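Local coordinates for protein alpha-L-rhamnosidase (Streptomyces avermitilis, PDB 3W5M) that hydrolyses terminal alpha-L-rhamnose from citrus flavonoids such as naringin and rutin and from gum arabic, and binds L-rhamnose through a calcium-dependent carbohydrate-binding module, at residues 606-612 against 874-878; 858-862 against 922-926. All blocks are in the same frame, centred on the assembly; numbering follows the deposited sequence.

Contact 1 (606-612 against 874-878); sequences VPMLNKL and LHQRT
L609, in the first turn of helix 607-622, meets L874 and H875 at the C-terminal end of helix 867-875. From CB its chain runs with CG anti to the carbonyl carbon (chi1 -64°), which directs both methyls at helix 867-875. CG of L609 comes within 4.1 Å of CE1 of H875. CD1 of L609 lies 3.8 Å from the same H875 CE1, approaching the imidazole obliquely, and also touches the CD2 methyl of L874; CD2 of L609 packs against L874 alone, 3.6 Å from its CD2, as the two leucines cross at about a right angle. One turn on, CD2 of L612 touches CD1 of L874 at 4.2 Å, and on the N-terminal side V606 CG1 reaches H875 CE1 at 4.3 Å. M608, bent at chi2 and chi3, reaches across and turns CE to 3.6 Å from the backbone O of L874, with SD beside CG of R877. The guanidinium of R877 turns to a salt bridge with D887. No hydrogen bond joins the two segments: the buried leucines are held by van der Waals and hydrophobic contact, partly exposed M608 and H875 border them, and the R877 charge is probably offset by D887.

Contact 2 (858-862 against 922-926); sequences LPVLT and VGEWM
W925 swings its CG anti to the backbone N (chi1 -176°), sending the indole out from helix 923-929 onto helix 854-863, where T862, with OG1 anti to its carbonyl carbon, turns its hydroxyl to the ring edge. W925 NE1 donates to T862 OG1 at 3.0 Å with an N-H...O angle of 157°, the oxygen lying close to the indole plane. That hydroxyl also hydrogen-bonds T867 OG1, so two partners fix it. L858 lies over one face: its CB makes a CH-pi contact 3.5 Å from the centroid of the five-membered ring of W925, 16° off the normal. CD1 of L858 continues toward the six-membered ring, 3.8 Å from W925 CE3, and reaches V922 CG2 at the same distance. P859 brings CD to 3.8 Å from W925 CD1, at the kink where its N lacks a bond to the preceding turn. A leucine in place of W925 would probably leave the T862 hydroxyl without its indole donor and open a gap beside L858 and P859. Y871 adds an edge-to-face ring contact from the next helix, 867-875. The arrangement, away from the annotated sites, is buried helix-helix packing in the (alpha/alpha)6-barrel domain of this family 78 glycosidase.

The centres of contacts 1 and 2 lie 14 Å apart, and L874 joins them. From the helix end of contact 1, L874 sends CD2 to 3.8 Å from CZ3 of W925, while its CD1 stands 3.9 Å from V922 CG2 and 4.0 Å from L858 CD1. L612 CD2 meets V922 CG1 at 4.0 Å, so 606-612 also borders 922-926 and the apolar packing runs through all four segments. In chain order these segments alternate: contact 1 ties helix 607-622, early in the barrel domain, to helix 867-875, whereas contact 2 joins two late helices, 854-863 and 923-929. Both lie away from the rhamnose-binding residues, the probable catalytic pair E636 and E895, and the calcium site.

Contact 1 (606-612 against 874-878)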
ATOM      1  N   VAL A 606       7.474 -29.032   9.690  1.00 31.80           N
ATOM      2  CA  VAL A 606       6.693 -29.223   8.465  1.00 32.35           C
ATOM      3  C   VAL A 606       6.937 -28.167   7.377  1.00 34.80           C
ATOM      4  O   VAL A 606       6.420 -27.044   7.460  1.00 32.29           O
ATOM      5  CB  VAL A 606       5.198 -29.261   8.773  1.00 31.18           C
ATOM      6  CG1 VAL A 606       4.395 -29.610   7.528  1.00 32.04           C
ATOM      7  CG2 VAL A 606       4.934 -30.266   9.880  1.00 33.02           C
ATOM      8  N   PRO A 607       7.715 -28.534   6.337  1.00 35.43           N
ATOM      9  CA  PRO A 607       8.052 -27.577   5.275  1.00 33.21           C
ATOM     10  C   PRO A 607       6.858 -26.760   4.746  1.00 32.43           C
ATOM     11  O   PRO A 607       6.998 -25.541   4.563  1.00 29.73           O
ATOM     12  CB  PRO A 607       8.666 -28.470   4.196  1.00 34.33           C
ATOM     13  CG  PRO A 607       9.326 -29.554   4.995  1.00 33.32           C
ATOM     14  CD  PRO A 607       8.350 -29.846   6.097  1.00 35.41           C
ATOM     15  N   MET A 608       5.694 -27.393   4.571  1.00 30.15           N
ATOM     16  CA  MET A 608       4.543 -26.713   4.002  1.00 30.69           C
ATOM     17  C   MET A 608       4.016 -25.578   4.884  1.00 30.61           C
ATOM     18  O   MET A 608       3.449 -24.578   4.383  1.00 29.43           O
ATOM     19  CB  MET A 608       3.408 -27.681   3.715  1.00 37.61           C
ATOM     20  CG  MET A 608       2.408 -27.132   2.711  1.00 42.07           C
ATOM     21  SD  MET A 608       0.704 -27.621   3.025  1.00 56.04           S
ATOM     22  CE  MET A 608       0.227 -26.355   4.210  1.00 48.57           C
ATOM     23  N   LEU A 609       4.186 -25.726   6.194  1.00 29.75           N
ATOM     24  CA  LEU A 609       3.697 -24.675   7.088  1.00 28.52           C
ATOM     25  C   LEU A 609       4.679 -23.544   7.120  1.00 27.41           C
ATOM     26  O   LEU A 609       4.284 -22.386   7.275  1.00 30.01           O
ATOM     27  CB  LEU A 609       3.441 -25.182   8.502  1.00 28.06           C
ATOM     28  CG  LEU A 609       2.349 -26.230   8.667  1.00 28.37           C
ATOM     29  CD1 LEU A 609       2.278 -26.543  10.157  1.00 30.56           C
ATOM     30  CD2 LEU A 609       1.001 -25.824   8.084  1.00 26.77           C
ATOM     31  N   ASN A 610       5.957 -23.879   7.006  1.00 26.63           N
ATOM     32  CA  ASN A 610       6.987 -22.859   6.934  1.00 27.58           C
ATOM     33  C   ASN A 610       6.818 -22.008   5.673  1.00 27.06           C
ATOM     34  O   ASN A 610       7.018 -20.782   5.715  1.00 24.21           O
ATOM     35  CB  ASN A 610       8.369 -23.484   7.035  1.00 28.27           C
ATOM     36  CG  ASN A 610       8.551 -24.277   8.333  1.00 30.11           C
ATOM     37  OD1 ASN A 610       7.835 -24.068   9.320  1.00 31.28           O
ATOM     38  ND2 ASN A 610       9.500 -25.185   8.330  1.00 28.35           N
ATOM     39  N   LYS A 611       6.430 -22.660   4.572  1.00 27.32           N
ATOM     40  CA  LYS A 611       6.104 -21.955   3.318  1.00 27.69           C
ATOM     41  C   LYS A 611       4.858 -21.087   3.444  1.00 27.75           C
ATOM     42  O   LYS A 611       4.825 -19.938   2.964  1.00 24.86           O
ATOM     43  CB  LYS A 611       5.954 -22.941   2.149  1.00 29.01           C
ATOM     44  CG  LYS A 611       5.806 -22.265   0.791  1.00 30.72           C
ATOM     45  CD  LYS A 611       6.957 -21.302   0.543  1.00 30.40           C
ATOM     46  CE  LYS A 611       7.027 -20.903  -0.916  1.00 34.58           C
ATOM     47  NZ  LYS A 611       8.196 -19.988  -1.132  1.00 38.79           N
ATOM     48  N   LEU A 612       3.827 -21.620   4.098  1.00 24.09           N
ATOM     49  CA  LEU A 612       2.636 -20.864   4.332  1.00 22.42           C
ATOM     50  C   LEU A 612       2.924 -19.536   5.095  1.00 22.30           C
ATOM     51  O   LEU A 612       2.463 -18.443   4.678  1.00 21.86           O
ATOM     52  CB  LEU A 612       1.592 -21.723   5.084  1.00 24.20           C
ATOM     53  CG  LEU A 612       0.266 -21.035   5.356  1.00 23.35           C
ATOM     54  CD1 LEU A 612      -0.385 -20.517   4.081  1.00 22.46           C
ATOM     55  CD2 LEU A 612      -0.667 -22.013   6.085  1.00 23.65           C
ATOM     56  N   LEU A 874      -5.783 -27.537   7.866  1.00 33.97           N
ATOM     57  CA  LEU A 874      -4.502 -26.848   7.736  1.00 32.78           C
ATOM     58  C   LEU A 874      -3.532 -27.607   6.824  1.00 34.65           C
ATOM     59  O   LEU A 874      -2.865 -26.995   5.981  1.00 31.34           O
ATOM     60  CB  LEU A 874      -3.859 -26.563   9.107  1.00 30.55           C
ATOM     61  CG  LEU A 874      -2.590 -25.703   9.036  1.00 32.05           C
ATOM     62  CD1 LEU A 874      -2.935 -24.245   8.763  1.00 31.36           C
ATOM     63  CD2 LEU A 874      -1.777 -25.836  10.320  1.00 32.05           C
ATOM     64  N   HIS A 875      -3.470 -28.931   6.989  1.00 35.13           N
ATOM     65  CA  HIS A 875      -2.510 -29.775   6.264  1.00 36.91           C
ATOM     66  C   HIS A 875      -3.038 -30.268   4.918  1.00 35.68           C
ATOM     67  O   HIS A 875      -2.302 -30.918   4.163  1.00 36.24           O
ATOM     68  CB  HIS A 875      -2.117 -30.988   7.107  1.00 36.81           C
ATOM     69  CG  HIS A 875      -1.236 -30.658   8.263  1.00 37.24           C
ATOM     70  ND1 HIS A 875      -0.037 -29.995   8.116  1.00 39.41           N
ATOM     71  CD2 HIS A 875      -1.373 -30.909   9.584  1.00 34.33           C
ATOM     72  CE1 HIS A 875       0.523 -29.842   9.304  1.00 38.61           C
ATOM     73  NE2 HIS A 875      -0.264 -30.398  10.207  1.00 37.99           N
ATOM     74  N   GLN A 876      -4.300 -29.965   4.642  1.00 32.90           N
ATOM     75  CA  GLN A 876      -4.961 -30.341   3.393  1.00 33.87           C
ATOM     76  C   GLN A 876      -4.181 -29.819   2.177  1.00 36.91           C
ATOM     77  O   GLN A 876      -3.782 -28.648   2.148  1.00 34.15           O
ATOM     78  CB  GLN A 876      -6.381 -29.786   3.406  1.00 31.11           C
ATOM     79  CG  GLN A 876      -7.254 -30.090   2.200  1.00 37.48           C
ATOM     80  CD  GLN A 876      -7.468 -31.584   1.952  1.00 38.88           C
ATOM     81  OE1 GLN A 876      -6.624 -32.253   1.340  1.00 41.38           O
ATOM     82  NE2 GLN A 876      -8.613 -32.106   2.401  1.00 36.22           N
ATOM     83  N   ARG A 877      -3.947 -30.680   1.186  1.00 39.55           N
ATOM     84  CA  ARG A 877      -3.175 -30.291  -0.016  1.00 36.39           C
ATOM     85  C   ARG A 877      -4.039 -30.183  -1.280  1.00 37.84           C
ATOM     86  O   ARG A 877      -3.652 -29.558  -2.280  1.00 34.08           O
ATOM     87  CB  ARG A 877      -2.000 -31.241  -0.233  1.00 42.68           C
ATOM     88  CG  ARG A 877      -0.871 -31.089   0.787  1.00 44.03           C
ATOM     89  CD  ARG A 877       0.227 -32.116   0.552  1.00 50.35           C
ATOM     90  NE  ARG A 877       0.733 -32.049  -0.817  1.00 51.38           N
ATOM     91  CZ  ARG A 877       1.493 -32.971  -1.393  1.00 54.96           C
ATOM     92  NH1 ARG A 877       1.859 -34.057  -0.721  1.00 58.99           N
ATOM     93  NH2 ARG A 877       1.883 -32.810  -2.652  1.00 51.63           N
ATOM     94  N   THR A 878      -5.219 -30.785  -1.259  1.00 35.02           N
ATOM     95  CA  THR A 878      -6.060 -30.766  -2.446  1.00 35.72           C
ATOM     96  C   THR A 878      -6.986 -29.570  -2.386  1.00 33.41           C
ATOM     97  O   THR A 878      -7.195 -29.013  -1.316  1.00 36.03           O
ATOM     98  CB  THR A 878      -6.861 -32.088  -2.607  1.00 35.93           C
ATOM     99  OG1 THR A 878      -7.623 -32.314  -1.417  1.00 36.43           O
ATOM    100  CG2 THR A 878      -5.908 -33.262  -2.830  1.00 34.81           C
TER

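Contact 2 (858-862 against 922-926)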
ATOM      1  N   LEU A 858     -10.566 -21.646  11.706  1.00 24.39           N
ATOM      2  CA  LEU A 858      -9.724 -22.503  12.520  1.00 25.22           C
ATOM      3  C   LEU A 858      -9.845 -22.136  14.009  1.00 27.06           C
ATOM      4  O   LEU A 858      -9.899 -23.043  14.863  1.00 27.12           O
ATOM      5  CB  LEU A 858      -8.261 -22.567  12.033  1.00 26.99           C
ATOM      6  CG  LEU A 858      -7.915 -23.158  10.645  1.00 28.12           C
ATOM      7  CD1 LEU A 858      -6.447 -23.539  10.552  1.00 28.74           C
ATOM      8  CD2 LEU A 858      -8.776 -24.375  10.295  1.00 29.69           C
ATOM      9  N   PRO A 859      -9.904 -20.821  14.340  1.00 27.96           N
ATOM     10  CA  PRO A 859     -10.150 -20.450  15.759  1.00 27.30           C
ATOM     11  C   PRO A 859     -11.472 -21.017  16.360  1.00 30.39           C
ATOM     12  O   PRO A 859     -11.456 -21.565  17.471  1.00 30.17           O
ATOM     13  CB  PRO A 859     -10.183 -18.916  15.713  1.00 28.86           C
ATOM     14  CG  PRO A 859      -9.259 -18.585  14.586  1.00 29.09           C
ATOM     15  CD  PRO A 859      -9.589 -19.627  13.528  1.00 27.97           C
ATOM     16  N   VAL A 860     -12.578 -20.899  15.635  1.00 29.93           N
ATOM     17  CA  VAL A 860     -13.870 -21.472  16.071  1.00 31.04           C
ATOM     18  C   VAL A 860     -13.779 -22.991  16.257  1.00 32.29           C
ATOM     19  O   VAL A 860     -14.252 -23.533  17.271  1.00 32.92           O
ATOM     20  CB  VAL A 860     -14.997 -21.080  15.115  1.00 29.74           C
ATOM     21  CG1 VAL A 860     -16.186 -22.016  15.226  1.00 28.87           C
ATOM     22  CG2 VAL A 860     -15.423 -19.644  15.370  1.00 30.54           C
ATOM     23  N   LEU A 861     -13.152 -23.671  15.299  1.00 31.93           N
ATOM     24  CA  LEU A 861     -12.920 -25.112  15.401  1.00 32.19           C
ATOM     25  C   LEU A 861     -12.150 -25.467  16.685  1.00 32.04           C
ATOM     26  O   LEU A 861     -12.509 -26.409  17.373  1.00 30.02           O
ATOM     27  CB  LEU A 861     -12.216 -25.667  14.147  1.00 30.70           C
ATOM     28  CG  LEU A 861     -13.043 -25.797  12.867  1.00 31.50           C
ATOM     29  CD1 LEU A 861     -12.126 -26.167  11.707  1.00 31.13           C
ATOM     30  CD2 LEU A 861     -14.135 -26.854  13.022  1.00 31.64           C
ATOM     31  N   THR A 862     -11.119 -24.693  17.008  1.00 29.42           N
ATOM     32  CA  THR A 862     -10.337 -24.926  18.210  1.00 31.56           C
ATOM     33  C   THR A 862     -11.134 -24.589  19.470  1.00 31.77           C
ATOM     34  O   THR A 862     -11.029 -25.304  20.475  1.00 32.84           O
ATOM     35  CB  THR A 862      -9.016 -24.130  18.213  1.00 30.22           C
ATOM     36  OG1 THR A 862      -8.034 -24.817  17.426  1.00 33.44           O
ATOM     37  CG2 THR A 862      -8.459 -24.002  19.639  1.00 29.75           C
ATOM     38  N   VAL A 922      -5.195 -17.031   8.206  1.00 23.55           N
ATOM     39  CA  VAL A 922      -4.895 -18.293   8.891  1.00 24.41           C
ATOM     40  C   VAL A 922      -3.656 -18.179   9.784  1.00 24.44           C
ATOM     41  O   VAL A 922      -3.487 -18.933  10.763  1.00 24.07           O
ATOM     42  CB  VAL A 922      -4.717 -19.447   7.856  1.00 24.95           C
ATOM     43  CG1 VAL A 922      -3.456 -19.254   7.019  1.00 25.83           C
ATOM     44  CG2 VAL A 922      -4.668 -20.797   8.547  1.00 26.47           C
ATOM     45  N   GLY A 923      -2.798 -17.203   9.469  1.00 25.13           N
ATOM     46  CA  GLY A 923      -1.571 -16.962  10.208  1.00 23.65           C
ATOM     47  C   GLY A 923      -1.811 -16.868  11.701  1.00 22.66           C
ATOM     48  O   GLY A 923      -1.097 -17.478  12.466  1.00 22.27           O
ATOM     49  N   GLU A 924      -2.804 -16.090  12.110  1.00 23.52           N
ATOM     50  CA  GLU A 924      -3.015 -15.848  13.542  1.00 25.83           C
ATOM     51  C   GLU A 924      -3.340 -17.136  14.286  1.00 27.36           C
ATOM     52  O   GLU A 924      -2.964 -17.271  15.429  1.00 24.09           O
ATOM     53  CB  GLU A 924      -4.111 -14.820  13.803  1.00 26.87           C
ATOM     54  CG  GLU A 924      -5.506 -15.233  13.376  1.00 34.70           C
ATOM     55  CD  GLU A 924      -6.570 -14.257  13.829  1.00 38.12           C
ATOM     56  OE1 GLU A 924      -6.701 -14.061  15.064  1.00 43.53           O
ATOM     57  OE2 GLU A 924      -7.281 -13.688  12.960  1.00 37.35           O
ATOM     58  N   TRP A 925      -4.030 -18.068  13.626  1.00 26.95           N
ATOM     59  CA  TRP A 925      -4.300 -19.374  14.240  1.00 26.46           C
ATOM     60  C   TRP A 925      -3.008 -20.163  14.464  1.00 27.19           C
ATOM     61  O   TRP A 925      -2.802 -20.756  15.519  1.00 25.41           O
ATOM     62  CB  TRP A 925      -5.325 -20.179  13.436  1.00 26.76           C
ATOM     63  CG  TRP A 925      -5.672 -21.493  14.124  1.00 27.57           C
ATOM     64  CD1 TRP A 925      -6.722 -21.721  14.996  1.00 27.16           C
ATOM     65  CD2 TRP A 925      -4.950 -22.740  14.024  1.00 27.88           C
ATOM     66  NE1 TRP A 925      -6.694 -23.045  15.427  1.00 26.18           N
ATOM     67  CE2 TRP A 925      -5.620 -23.682  14.852  1.00 29.81           C
ATOM     68  CE3 TRP A 925      -3.813 -23.159  13.303  1.00 28.47           C
ATOM     69  CZ2 TRP A 925      -5.187 -25.011  14.983  1.00 30.83           C
ATOM     70  CZ3 TRP A 925      -3.382 -24.482  13.435  1.00 29.50           C
ATOM     71  CH2 TRP A 925      -4.071 -25.391  14.267  1.00 32.67           C
ATOM     72  N   MET A 926      -2.105 -20.142  13.486  1.00 25.49           N
ATOM     73  CA  MET A 926      -0.847 -20.801  13.654  1.00 25.50           C
ATOM     74  C   MET A 926      -0.031 -20.192  14.798  1.00 25.83           C
ATOM     75  O   MET A 926       0.612 -20.921  15.556  1.00 24.98           O
ATOM     76  CB  MET A 926      -0.034 -20.745  12.350  1.00 26.81           C
ATOM     77  CG  MET A 926      -0.663 -21.463  11.175  1.00 26.83           C
ATOM     78  SD  MET A 926       0.581 -22.034   9.983  1.00 32.50           S
ATOM     79  CE  MET A 926       1.200 -20.433   9.453  1.00 28.26           C
TER